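Local coordinates for sugar ABC transporter substrate-binding protein, BlMnBP1 (Bifidobacterium animalis subsp. lactis ATCC 27673, PDB 6I5R) that binds mannobiose and probably hands manno-oligosaccharides to the ABC transporter that supports growth on beta-mannan, at residues 101-106 with 113-118; 105-110 with 391-396; 206-211 with 215-220. All blocks are in the same frame, centred on the assembly; numbering follows the deposited sequence.

Contact 1: residues 101-106 with 113-118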
ATOM      1  N   MET A 101      -5.944  -7.881  13.216  1.00 16.39           N
ATOM      2  CA  MET A 101      -4.743  -7.158  12.810  1.00 16.39           C
ATOM      3  C   MET A 101      -4.861  -6.784  11.336  1.00 17.10           C
ATOM      4  O   MET A 101      -5.703  -7.312  10.599  1.00 16.39           O
ATOM      5  CB  MET A 101      -3.450  -7.962  13.026  1.00 16.39           C
ATOM      6  CG  MET A 101      -3.298  -9.149  12.137  1.00 16.39           C
ATOM      7  SD  MET A 101      -1.602  -9.782  12.042  1.00 16.42           S
ATOM      8  CE  MET A 101      -1.357 -10.249  13.784  1.00 16.39           C
ATOM      9  N   MET A 102      -4.011  -5.855  10.903  1.00 16.39           N
ATOM     10  CA  MET A 102      -3.860  -5.621   9.472  1.00 16.39           C
ATOM     11  C   MET A 102      -2.918  -6.709   8.957  1.00 18.65           C
ATOM     12  O   MET A 102      -1.817  -6.901   9.493  1.00 16.39           O
ATOM     13  CB  MET A 102      -3.330  -4.213   9.186  1.00 16.39           C
ATOM     14  CG  MET A 102      -4.075  -3.121   9.914  1.00 16.84           C
ATOM     15  SD  MET A 102      -5.892  -3.191   9.903  1.00 16.39           S
ATOM     16  CE  MET A 102      -6.300  -2.829   8.179  1.00 16.39           C
ATOM     17  N   ILE A 103      -3.358  -7.433   7.939  1.00 16.39           N
ATOM     18  CA  ILE A 103      -2.651  -8.609   7.460  1.00 16.39           C
ATOM     19  C   ILE A 103      -1.264  -8.224   6.957  1.00 17.56           C
ATOM     20  O   ILE A 103      -1.130  -7.358   6.077  1.00 16.39           O
ATOM     21  CB  ILE A 103      -3.437  -9.308   6.347  1.00 16.39           C
ATOM     22  CG1 ILE A 103      -4.778  -9.775   6.888  1.00 19.18           C
ATOM     23  CG2 ILE A 103      -2.622 -10.432   5.771  1.00 16.39           C
ATOM     24  CD1 ILE A 103      -5.765 -10.180   5.855  1.00 16.39           C
ATOM     25  N   PRO A 104      -0.218  -8.825   7.521  1.00 16.39           N
ATOM     26  CA  PRO A 104       1.159  -8.547   7.096  1.00 19.65           C
ATOM     27  C   PRO A 104       1.525  -9.412   5.882  1.00 19.62           C
ATOM     28  O   PRO A 104       0.645  -9.844   5.152  1.00 18.07           O
ATOM     29  CB  PRO A 104       1.988  -8.931   8.314  1.00 18.28           C
ATOM     30  CG  PRO A 104       1.169 -10.029   8.950  1.00 20.68           C
ATOM     31  CD  PRO A 104      -0.253  -9.649   8.758  1.00 19.86           C
ATOM     32  N   ALA A 105       2.832  -9.628   5.678  1.00 19.47           N
ATOM     33  CA  ALA A 105       3.266 -10.297   4.454  1.00 22.23           C
ATOM     34  C   ALA A 105       3.187 -11.807   4.611  1.00 24.80           C
ATOM     35  O   ALA A 105       4.177 -12.454   5.039  1.00 30.05           O
ATOM     36  CB  ALA A 105       4.667  -9.812   4.092  1.00 24.98           C
ATOM     37  N   VAL A 106       2.011 -12.348   4.214  1.00 24.46           N
ATOM     38  CA  VAL A 106       1.617 -13.749   4.398  1.00 19.66           C
ATOM     39  C   VAL A 106       1.232 -14.356   3.060  1.00 23.74           C
ATOM     40  O   VAL A 106       0.438 -13.762   2.333  1.00 26.97           O
ATOM     41  CB  VAL A 106       0.439 -13.886   5.398  1.00 27.66           C
ATOM     42  CG1 VAL A 106       0.081 -15.305   5.576  1.00 25.64           C
ATOM     43  CG2 VAL A 106       0.789 -13.187   6.666  1.00 22.16           C
ATOM     44  N   ASN A 113      -4.552 -20.783   7.678  1.00 16.39           N
ATOM     45  CA  ASN A 113      -3.862 -21.200   8.896  1.00 19.87           C
ATOM     46  C   ASN A 113      -3.903 -20.144   9.987  1.00 24.34           C
ATOM     47  O   ASN A 113      -3.490 -20.424  11.117  1.00 22.64           O
ATOM     48  CB  ASN A 113      -2.401 -21.543   8.618  1.00 21.34           C
ATOM     49  CG  ASN A 113      -2.268 -22.772   7.778  1.00 20.94           C
ATOM     50  OD1 ASN A 113      -3.125 -23.650   7.822  1.00 33.24           O
ATOM     51  ND2 ASN A 113      -1.200 -22.858   7.009  1.00 31.91           N
ATOM     52  N   TYR A 114      -4.405 -18.968   9.689  1.00 16.39           N
ATOM     53  CA  TYR A 114      -4.342 -17.835  10.593  1.00 21.79           C
ATOM     54  C   TYR A 114      -5.643 -17.059  10.727  1.00 17.60           C
ATOM     55  O   TYR A 114      -5.901 -16.526  11.810  1.00 16.39           O
ATOM     56  CB  TYR A 114      -3.251 -16.850  10.121  1.00 18.58           C
ATOM     57  CG  TYR A 114      -1.820 -17.368  10.153  1.00 21.69           C
ATOM     58  CD1 TYR A 114      -1.226 -17.724  11.358  1.00 23.03           C
ATOM     59  CD2 TYR A 114      -1.052 -17.461   8.985  1.00 25.33           C
ATOM     60  CE1 TYR A 114       0.079 -18.162  11.410  1.00 21.72           C
ATOM     61  CE2 TYR A 114       0.265 -17.938   9.033  1.00 22.50           C
ATOM     62  CZ  TYR A 114       0.821 -18.270  10.257  1.00 24.43           C
ATOM     63  OH  TYR A 114       2.127 -18.726  10.323  1.00 29.80           O
ATOM     64  N   PHE A 115      -6.461 -16.956   9.676  1.00 16.39           N
ATOM     65  CA  PHE A 115      -7.485 -15.936   9.595  1.00 17.75           C
ATOM     66  C   PHE A 115      -8.841 -16.579   9.392  1.00 18.82           C
ATOM     67  O   PHE A 115      -8.976 -17.625   8.735  1.00 16.39           O
ATOM     68  CB  PHE A 115      -7.219 -14.936   8.435  1.00 16.39           C
ATOM     69  CG  PHE A 115      -5.946 -14.140   8.599  1.00 16.39           C
ATOM     70  CD1 PHE A 115      -5.757 -13.313   9.693  1.00 17.81           C
ATOM     71  CD2 PHE A 115      -4.941 -14.238   7.677  1.00 20.42           C
ATOM     72  CE1 PHE A 115      -4.577 -12.623   9.854  1.00 16.39           C
ATOM     73  CE2 PHE A 115      -3.767 -13.545   7.834  1.00 17.55           C
ATOM     74  CZ  PHE A 115      -3.583 -12.749   8.934  1.00 16.39           C
ATOM     75  N   VAL A 116      -9.841 -15.926   9.963  1.00 16.39           N
ATOM     76  CA  VAL A 116     -11.238 -16.340   9.786  1.00 21.13           C
ATOM     77  C   VAL A 116     -11.694 -15.974   8.379  1.00 18.89           C
ATOM     78  O   VAL A 116     -11.550 -14.816   7.973  1.00 16.83           O
ATOM     79  CB  VAL A 116     -12.126 -15.659  10.822  1.00 18.57           C
ATOM     80  CG1 VAL A 116     -13.596 -16.067  10.615  1.00 18.59           C
ATOM     81  CG2 VAL A 116     -11.655 -15.973  12.232  1.00 20.13           C
ATOM     82  N   PRO A 117     -12.289 -16.890   7.624  1.00 19.50           N
ATOM     83  CA  PRO A 117     -12.877 -16.487   6.337  1.00 18.88           C
ATOM     84  C   PRO A 117     -14.117 -15.639   6.582  1.00 24.51           C
ATOM     85  O   PRO A 117     -14.964 -15.982   7.408  1.00 16.39           O
ATOM     86  CB  PRO A 117     -13.210 -17.826   5.651  1.00 21.69           C
ATOM     87  CG  PRO A 117     -13.339 -18.815   6.775  1.00 19.12           C
ATOM     88  CD  PRO A 117     -12.465 -18.329   7.910  1.00 19.06           C
ATOM     89  N   TYR A 118     -14.179 -14.489   5.906  1.00 16.39           N
ATOM     90  CA  TYR A 118     -15.353 -13.635   5.964  1.00 16.39           C
ATOM     91  C   TYR A 118     -16.523 -14.238   5.203  1.00 16.74           C
ATOM     92  O   TYR A 118     -17.666 -13.884   5.487  1.00 16.39           O
ATOM     93  CB  TYR A 118     -15.062 -12.250   5.366  1.00 21.54           C
ATOM     94  CG  TYR A 118     -14.167 -11.399   6.231  1.00 16.39           C
ATOM     95  CD1 TYR A 118     -14.671 -10.697   7.319  1.00 17.63           C
ATOM     96  CD2 TYR A 118     -12.817 -11.281   5.946  1.00 16.39           C
ATOM     97  CE1 TYR A 118     -13.840  -9.917   8.113  1.00 17.92           C
ATOM     98  CE2 TYR A 118     -11.990 -10.554   6.743  1.00 18.92           C
ATOM     99  CZ  TYR A 118     -12.487  -9.856   7.809  1.00 16.60           C
ATOM    100  OH  TYR A 118     -11.612  -9.117   8.569  1.00 16.53           O
TER

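Contact 2: residues 105-110 with 391-396. With ZN (zinc ion), chain J.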
ATOM      1  N   ALA A 105       2.832  -9.628   5.678  1.00 19.47           N
ATOM      2  CA  ALA A 105       3.266 -10.297   4.454  1.00 22.23           C
ATOM      3  C   ALA A 105       3.187 -11.807   4.611  1.00 24.80           C
ATOM      4  O   ALA A 105       4.177 -12.454   5.039  1.00 30.05           O
ATOM      5  CB  ALA A 105       4.667  -9.812   4.092  1.00 24.98           C
ATOM      6  N   VAL A 106       2.011 -12.348   4.214  1.00 24.46           N
ATOM      7  CA  VAL A 106       1.617 -13.749   4.398  1.00 19.66           C
ATOM      8  C   VAL A 106       1.232 -14.356   3.060  1.00 23.74           C
ATOM      9  O   VAL A 106       0.438 -13.762   2.333  1.00 26.97           O
ATOM     10  CB  VAL A 106       0.439 -13.886   5.398  1.00 27.66           C
ATOM     11  CG1 VAL A 106       0.081 -15.305   5.576  1.00 25.64           C
ATOM     12  CG2 VAL A 106       0.789 -13.187   6.666  1.00 22.16           C
ATOM     13  N   ASP A 107       1.735 -15.568   2.772  1.00 17.51           N
ATOM     14  CA  ASP A 107       1.311 -16.354   1.620  1.00 23.31           C
ATOM     15  C   ASP A 107      -0.209 -16.524   1.672  1.00 23.95           C
ATOM     16  O   ASP A 107      -0.762 -17.049   2.641  1.00 16.51           O
ATOM     17  CB  ASP A 107       2.031 -17.717   1.599  1.00 19.03           C
ATOM     18  CG  ASP A 107       1.837 -18.479   0.280  1.00 23.88           C
ATOM     19  OD1 ASP A 107       0.766 -18.560  -0.369  1.00 33.17           O
ATOM     20  OD2 ASP A 107       2.794 -19.123  -0.175  1.00 33.28           O
ATOM     21  N   LYS A 108      -0.879 -16.166   0.572  1.00 25.98           N
ATOM     22  CA  LYS A 108      -2.309 -16.423   0.467  1.00 19.82           C
ATOM     23  C   LYS A 108      -2.640 -17.847   0.861  1.00 23.39           C
ATOM     24  O   LYS A 108      -3.610 -18.101   1.572  1.00 20.61           O
ATOM     25  CB  LYS A 108      -2.802 -16.197  -0.961  1.00 22.76           C
ATOM     26  CG  LYS A 108      -2.868 -14.773  -1.399  1.00 28.16           C
ATOM     27  CD  LYS A 108      -3.090 -14.775  -2.887  1.00 17.31           C
ATOM     28  CE  LYS A 108      -3.576 -13.448  -3.387  1.00 29.68           C
ATOM     29  NZ  LYS A 108      -3.860 -13.654  -4.828  1.00 24.16           N
ATOM     30  N   SER A 109      -1.853 -18.795   0.372  1.00 23.00           N
ATOM     31  CA  SER A 109      -2.120 -20.182   0.686  1.00 22.59           C
ATOM     32  C   SER A 109      -2.052 -20.465   2.184  1.00 21.35           C
ATOM     33  O   SER A 109      -2.488 -21.544   2.610  1.00 30.37           O
ATOM     34  CB  SER A 109      -1.116 -21.058  -0.054  1.00 21.91           C
ATOM     35  OG  SER A 109       0.180 -20.783   0.453  1.00 24.78           O
ATOM     36  N   GLU A 110      -1.506 -19.544   2.989  1.00 18.79           N
ATOM     37  CA  GLU A 110      -1.450 -19.732   4.428  1.00 20.66           C
ATOM     38  C   GLU A 110      -2.526 -18.946   5.168  1.00 19.68           C
ATOM     39  O   GLU A 110      -2.599 -19.033   6.399  1.00 18.31           O
ATOM     40  CB  GLU A 110      -0.079 -19.343   4.972  1.00 18.27           C
ATOM     41  CG  GLU A 110       1.002 -20.384   4.749  1.00 26.26           C
ATOM     42  CD  GLU A 110       2.315 -19.967   5.346  1.00 27.61           C
ATOM     43  OE1 GLU A 110       3.365 -20.311   4.762  1.00 37.93           O
ATOM     44  OE2 GLU A 110       2.305 -19.292   6.401  1.00 37.50           O
ATOM     45  N   LEU A 391       0.604 -18.614  -7.204  1.00 20.66           N
ATOM     46  CA  LEU A 391       1.840 -18.657  -7.965  1.00 16.39           C
ATOM     47  C   LEU A 391       2.740 -17.463  -7.637  1.00 16.39           C
ATOM     48  O   LEU A 391       3.949 -17.630  -7.450  1.00 16.39           O
ATOM     49  CB  LEU A 391       1.519 -18.695  -9.461  1.00 20.79           C
ATOM     50  CG  LEU A 391       2.779 -18.799 -10.301  1.00 19.67           C
ATOM     51  CD1 LEU A 391       3.440 -20.153 -10.088  1.00 19.36           C
ATOM     52  CD2 LEU A 391       2.473 -18.573 -11.764  1.00 20.15           C
ATOM     53  N   LEU A 392       2.172 -16.269  -7.543  1.00 16.39           N
ATOM     54  CA  LEU A 392       3.004 -15.104  -7.236  1.00 18.06           C
ATOM     55  C   LEU A 392       3.627 -15.239  -5.852  1.00 22.16           C
ATOM     56  O   LEU A 392       4.813 -14.959  -5.664  1.00 17.51           O
ATOM     57  CB  LEU A 392       2.207 -13.803  -7.331  1.00 16.39           C
ATOM     58  CG  LEU A 392       3.014 -12.552  -6.929  1.00 20.68           C
ATOM     59  CD1 LEU A 392       4.100 -12.173  -7.941  1.00 16.39           C
ATOM     60  CD2 LEU A 392       2.022 -11.416  -6.692  1.00 17.24           C
ATOM     61  N   ALA A 393       2.835 -15.648  -4.860  1.00 18.93           N
ATOM     62  CA  ALA A 393       3.370 -15.767  -3.511  1.00 21.48           C
ATOM     63  C   ALA A 393       4.528 -16.757  -3.471  1.00 21.52           C
ATOM     64  O   ALA A 393       5.534 -16.527  -2.786  1.00 18.47           O
ATOM     65  CB  ALA A 393       2.264 -16.185  -2.540  1.00 21.89           C
ATOM     66  N   ASN A 394       4.420 -17.848  -4.235  1.00 16.78           N
ATOM     67  CA  ASN A 394       5.408 -18.910  -4.194  1.00 16.39           C
ATOM     68  C   ASN A 394       6.677 -18.542  -4.947  1.00 19.15           C
ATOM     69  O   ASN A 394       7.784 -18.854  -4.501  1.00 16.39           O
ATOM     70  CB  ASN A 394       4.793 -20.181  -4.767  1.00 21.84           C
ATOM     71  CG  ASN A 394       3.727 -20.773  -3.862  1.00 21.93           C
ATOM     72  OD1 ASN A 394       3.435 -20.273  -2.756  1.00 24.04           O
ATOM     73  ND2 ASN A 394       3.086 -21.801  -4.364  1.00 24.37           N
ATOM     74  N   VAL A 395       6.544 -17.902  -6.103  1.00 16.39           N
ATOM     75  CA  VAL A 395       7.735 -17.420  -6.790  1.00 17.77           C
ATOM     76  C   VAL A 395       8.410 -16.352  -5.951  1.00 16.39           C
ATOM     77  O   VAL A 395       9.642 -16.258  -5.910  1.00 16.39           O
ATOM     78  CB  VAL A 395       7.362 -16.885  -8.186  1.00 18.10           C
ATOM     79  CG1 VAL A 395       8.557 -16.189  -8.840  1.00 16.39           C
ATOM     80  CG2 VAL A 395       6.803 -18.018  -9.068  1.00 17.15           C
ATOM     81  N   ASN A 396       7.607 -15.500  -5.318  1.00 16.39           N
ATOM     82  CA  ASN A 396       8.131 -14.436  -4.466  1.00 17.66           C
ATOM     83  C   ASN A 396       8.961 -15.010  -3.330  1.00 16.39           C
ATOM     84  O   ASN A 396      10.074 -14.549  -3.043  1.00 27.80           O
ATOM     85  CB  ASN A 396       6.973 -13.649  -3.887  1.00 19.28           C
ATOM     86  CG  ASN A 396       7.032 -12.216  -4.206  1.00 19.56           C
ATOM     87  OD1 ASN A 396       8.105 -11.679  -4.516  1.00 22.33           O
ATOM     88  ND2 ASN A 396       5.878 -11.557  -4.107  1.00 18.34           N
TER
HETATM   89 ZN    ZN J 510       1.694 -20.491  -1.302  0.62 21.47          ZN
HETATM   90  O   HOH W   1       2.704 -22.309  -1.771  1.00 16.75           O

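Contact 3: residues 206-211 with 215-220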
ATOM      1  N   TYR A 206       4.484   0.193  -7.957  1.00 16.39           N
ATOM      2  CA  TYR A 206       4.355   0.866  -9.244  1.00 16.39           C
ATOM      3  C   TYR A 206       4.679  -0.012 -10.434  1.00 16.39           C
ATOM      4  O   TYR A 206       4.460   0.411 -11.580  1.00 16.39           O
ATOM      5  CB  TYR A 206       5.277   2.094  -9.288  1.00 16.39           C
ATOM      6  CG  TYR A 206       4.958   3.039  -8.176  1.00 16.39           C
ATOM      7  CD1 TYR A 206       5.430   2.805  -6.899  1.00 16.39           C
ATOM      8  CD2 TYR A 206       4.156   4.123  -8.379  1.00 16.39           C
ATOM      9  CE1 TYR A 206       5.106   3.625  -5.859  1.00 16.65           C
ATOM     10  CE2 TYR A 206       3.837   4.961  -7.341  1.00 16.39           C
ATOM     11  CZ  TYR A 206       4.325   4.719  -6.080  1.00 16.39           C
ATOM     12  OH  TYR A 206       3.979   5.556  -5.034  1.00 16.39           O
ATOM     13  N   ILE A 207       5.216  -1.205 -10.208  1.00 16.39           N
ATOM     14  CA  ILE A 207       5.902  -1.886 -11.291  1.00 16.39           C
ATOM     15  C   ILE A 207       4.993  -2.734 -12.167  1.00 16.39           C
ATOM     16  O   ILE A 207       5.458  -3.240 -13.194  1.00 16.39           O
ATOM     17  CB  ILE A 207       7.013  -2.805 -10.762  1.00 16.39           C
ATOM     18  CG1 ILE A 207       6.432  -3.895  -9.859  1.00 16.39           C
ATOM     19  CG2 ILE A 207       8.038  -1.996  -9.986  1.00 16.39           C
ATOM     20  CD1 ILE A 207       7.288  -5.154  -9.773  1.00 18.85           C
ATOM     21  N   ALA A 208       3.723  -2.919 -11.792  1.00 16.39           N
ATOM     22  CA  ALA A 208       2.818  -3.787 -12.530  1.00 16.39           C
ATOM     23  C   ALA A 208       1.844  -2.928 -13.284  1.00 20.54           C
ATOM     24  O   ALA A 208       2.178  -2.416 -14.385  1.00 16.39           O
ATOM     25  CB  ALA A 208       2.174  -4.786 -11.548  1.00 16.39           C
ATOM     26  N   GLY A 209       0.618  -2.733 -12.816  1.00 16.39           N
ATOM     27  CA  GLY A 209      -0.346  -1.975 -13.585  1.00 16.86           C
ATOM     28  C   GLY A 209       0.140  -0.588 -13.968  1.00 16.39           C
ATOM     29  O   GLY A 209      -0.114  -0.128 -15.081  1.00 16.39           O
ATOM     30  N   ASN A 210       0.810   0.110 -13.038  1.00 16.39           N
ATOM     31  CA  ASN A 210       1.229   1.471 -13.325  1.00 19.63           C
ATOM     32  C   ASN A 210       2.255   1.508 -14.430  1.00 16.39           C
ATOM     33  O   ASN A 210       2.266   2.442 -15.243  1.00 16.39           O
ATOM     34  CB  ASN A 210       1.840   2.139 -12.109  1.00 22.58           C
ATOM     35  CG  ASN A 210       0.820   2.547 -11.126  1.00 19.84           C
ATOM     36  OD1 ASN A 210      -0.021   1.747 -10.736  1.00 23.59           O
ATOM     37  ND2 ASN A 210       0.848   3.832 -10.754  1.00 30.43           N
ATOM     38  N   ALA A 211       3.182   0.553 -14.423  1.00 16.39           N
ATOM     39  CA  ALA A 211       4.283   0.590 -15.372  1.00 16.46           C
ATOM     40  C   ALA A 211       3.967  -0.147 -16.667  1.00 16.39           C
ATOM     41  O   ALA A 211       4.707   0.012 -17.641  1.00 16.39           O
ATOM     42  CB  ALA A 211       5.553   0.013 -14.742  1.00 18.62           C
ATOM     43  N   PRO A 215      -3.695  -5.059 -16.220  1.00 16.39           N
ATOM     44  CA  PRO A 215      -4.209  -5.522 -14.921  1.00 16.39           C
ATOM     45  C   PRO A 215      -3.831  -6.948 -14.583  1.00 17.12           C
ATOM     46  O   PRO A 215      -3.926  -7.344 -13.422  1.00 16.39           O
ATOM     47  CB  PRO A 215      -5.729  -5.382 -15.077  1.00 18.30           C
ATOM     48  CG  PRO A 215      -5.896  -4.326 -16.140  1.00 19.09           C
ATOM     49  CD  PRO A 215      -4.783  -4.606 -17.108  1.00 16.39           C
ATOM     50  N   LYS A 216      -3.442  -7.735 -15.560  1.00 16.39           N
ATOM     51  CA  LYS A 216      -3.009  -9.102 -15.329  1.00 16.39           C
ATOM     52  C   LYS A 216      -1.515  -9.207 -15.028  1.00 16.39           C
ATOM     53  O   LYS A 216      -1.023 -10.317 -14.798  1.00 16.39           O
ATOM     54  CB  LYS A 216      -3.313  -9.973 -16.556  1.00 19.78           C
ATOM     55  CG  LYS A 216      -4.790 -10.146 -16.855  1.00 20.58           C
ATOM     56  CD  LYS A 216      -5.080 -11.108 -17.992  1.00 23.50           C
ATOM     57  CE  LYS A 216      -6.590 -11.269 -18.169  1.00 27.57           C
ATOM     58  NZ  LYS A 216      -6.879 -12.244 -19.271  1.00 27.43           N
ATOM     59  N   PHE A 217      -0.770  -8.096 -15.038  1.00 16.39           N
ATOM     60  CA  PHE A 217       0.677  -8.208 -14.929  1.00 16.39           C
ATOM     61  C   PHE A 217       1.095  -8.793 -13.583  1.00 16.39           C
ATOM     62  O   PHE A 217       1.931  -9.694 -13.517  1.00 16.39           O
ATOM     63  CB  PHE A 217       1.350  -6.853 -15.100  1.00 16.39           C
ATOM     64  CG  PHE A 217       2.841  -6.967 -15.222  1.00 18.83           C
ATOM     65  CD1 PHE A 217       3.415  -7.266 -16.451  1.00 16.84           C
ATOM     66  CD2 PHE A 217       3.654  -6.866 -14.114  1.00 16.39           C
ATOM     67  CE1 PHE A 217       4.770  -7.419 -16.571  1.00 16.89           C
ATOM     68  CE2 PHE A 217       5.033  -7.017 -14.236  1.00 19.99           C
ATOM     69  CZ  PHE A 217       5.581  -7.291 -15.467  1.00 16.39           C
ATOM     70  N   MET A 218       0.523  -8.273 -12.498  1.00 16.39           N
ATOM     71  CA  MET A 218       0.979  -8.654 -11.164  1.00 16.39           C
ATOM     72  C   MET A 218       0.776 -10.138 -10.892  1.00 16.39           C
ATOM     73  O   MET A 218       1.695 -10.820 -10.437  1.00 16.39           O
ATOM     74  CB  MET A 218       0.238  -7.849 -10.095  1.00 20.36           C
ATOM     75  CG  MET A 218       0.655  -8.244  -8.708  1.00 17.26           C
ATOM     76  SD  MET A 218       2.310  -7.604  -8.345  1.00 20.17           S
ATOM     77  CE  MET A 218       1.884  -5.965  -7.807  1.00 21.23           C
ATOM     78  N   ASN A 219      -0.443 -10.639 -11.086  1.00 16.39           N
ATOM     79  CA  ASN A 219      -0.771 -11.996 -10.661  1.00 16.39           C
ATOM     80  C   ASN A 219      -0.612 -13.032 -11.761  1.00 18.26           C
ATOM     81  O   ASN A 219      -0.556 -14.224 -11.459  1.00 16.39           O
ATOM     82  CB  ASN A 219      -2.205 -12.043 -10.111  1.00 16.39           C
ATOM     83  CG  ASN A 219      -2.334 -11.281  -8.804  1.00 16.39           C
ATOM     84  OD1 ASN A 219      -1.453 -11.389  -7.955  1.00 16.39           O
ATOM     85  ND2 ASN A 219      -3.422 -10.513  -8.634  1.00 16.39           N
ATOM     86  N   GLN A 220      -0.515 -12.621 -13.023  1.00 16.39           N
ATOM     87  CA  GLN A 220      -0.369 -13.589 -14.100  1.00 16.39           C
ATOM     88  C   GLN A 220       0.987 -13.477 -14.794  1.00 20.51           C
ATOM     89  O   GLN A 220       1.728 -14.462 -14.872  1.00 21.45           O
ATOM     90  CB  GLN A 220      -1.497 -13.445 -15.133  1.00 16.39           C
ATOM     91  CG  GLN A 220      -2.860 -13.821 -14.586  1.00 21.67           C
ATOM     92  CD  GLN A 220      -3.964 -13.824 -15.640  1.00 20.71           C
ATOM     93  OE1 GLN A 220      -3.721 -14.031 -16.835  1.00 26.40           O
ATOM     94  NE2 GLN A 220      -5.180 -13.612 -15.199  1.00 21.25           N
TER

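Contact 1: residues 101-106 with 113-118
Where strand 100-102 of the periplasmic-binding-protein fold runs out into the loop that leads to strand 119-120, Ile103, Met101 and Val106 receive Phe115 and Tyr114 from the far end of that same loop. The two backbones stay well apart, with Ile103 CA 9.0 Å from Phe115 CA at the nearest approach, so apolar side chains have to span the interval. Most of the work falls to the Phe115 ring. Its CG stands opposite the carbonyl carbon (chi1 -63°), which extends the ring toward 101-106. Ile103 lies over one face: Ile103 CG1 sits 4.1 Å from the Phe115 ring centroid and 23° off the ring normal, a CH-pi contact displaced toward the rim. Both branches of the isoleucine share the task, since Ile103 CG1 comes to 3.8 Å from Phe115 CZ while Ile103 CG2 is 3.9 Å from Phe115 CE2. Tyr114 CB lies over the centre of the opposite face, so the ring is sandwiched between Ile103 and its own sequence neighbour. At the ring edge, Met101 CG approaches Phe115 CE1 at 4.3 Å, close to the ring plane. Leu91 of helix 83-93 touches both Val106 and Tyr114. Strand 314-325 is common to both sides of the contact, through backbone bonds of Met101 with Gly324 and of Val116 with Ile325. Between two partly exposed residues, Val106 CG1 meets the Tyr114 ring obliquely, 4.2 Å from Tyr114 CD2.

Contact 2: residues 105-110 with 391-396
Asp107 sets its CG opposite the backbone N (chi1 -169°), and Asn394 turns its CG away from the carbonyl carbon (chi1 -70°); together these rotations aim a carboxylate and an amide oxygen at one zinc ion. The flat groups are not coplanar, their planes being 58° apart, and Asp107 OD2 and Asn394 OD1 lie 2.9 Å from each other as co-ligands. Asp107 binds through both oxygens, OD2 at 2.1 Å and OD1 at 2.3 Å from the zinc. Asn394 OD1 reaches the same ion at 2.3 Å from the first turn of helix 391-399. From the loop 105-110, Ser109 OG adds a bond to zinc of 2.3 Å. A water molecule is bound at 2.1 Å from the metal, and Asp390, just before the helix segment, completes the shell. An Asx turn positions the loop ligands: Ser109 N donates to Asp107 OD1 (2.7 Å), meeting it on the anti side and tilted out of the carboxylate plane. The methyl of Ala393 packs beneath this carboxylate, with CB 3.5 Å from Asp107 OD1. Every protein ligand is an oxygen atom, and two of the residues are aspartates, one on the loop side and one on the helix side. The zinc charge would therefore probably offset the repulsion between the two carboxylates, allowing segments 281 residues apart to be held together through the metal.

Contact 3: residues 206-211 with 215-220
Ala208 is wedged against Phe217 and Met218, and this is where the contact is tight. Its CB lies 3.6 Å from Phe217 CD2, and Ala208 CA comes equally near that ring atom, meeting the ring obliquely. On the neighbouring residue, Met218 CB is 3.9 Å from the same methyl. The methionine chain then bends at chi2 (74°) and chi3 (85°), folding its terminal CE back to 3.9 Å from Ala208 CB, so one small methyl is gripped by both ends of Met218 and by the phenyl rim. Packing thins toward Ile207: its carbonyl O is 3.9 Å from Phe217 CE2, but Ile207 CD1 stays 5.3 Å from Phe217 CE2, and the isoleucine side chain also touches Pro240 and Tyr244 of helix 239-252. With an alanine in place of Phe217, Ala208 would probably lose its aromatic neighbour and a gap would open beside the Ile207 carbonyl. The outer side is different in character, for Lys216 is exposed and the CB of Pro215 leaves its CA pointing away from 206-211. Met218 also rests on Leu392 of helix 391-399. Ala208 occupies the N-cap position of helix 209-212, and Phe217 and Met218 lie in helix 217-224, so the arrangement is a compact corner between two consecutive short helices within the solute-binding-protein fold.

Contacts 1 and 2 overlap along the chain in the loop that follows strand 100-102, sharing Ala105 and Val106; their centres are 13 Å apart. Contact 3 is nested within the long chain excursion closed by contact 2, with centres 16 Å apart, and the two touch directly: Leu392 CD2 lies 3.7 Å from Asn219 OD1. Helix 391-399 is thus joined to the 105-110 loop through zinc and to helix 217-224 through packing. Contacts 1 and 3 do not meet, their nearest atoms being about 11 Å apart. No residue of the sugar pocket lies in these segments; in contacts 1 and 3 the side chains of Ile103 and Met218 are about 12 Å and 14 Å from bound mannose.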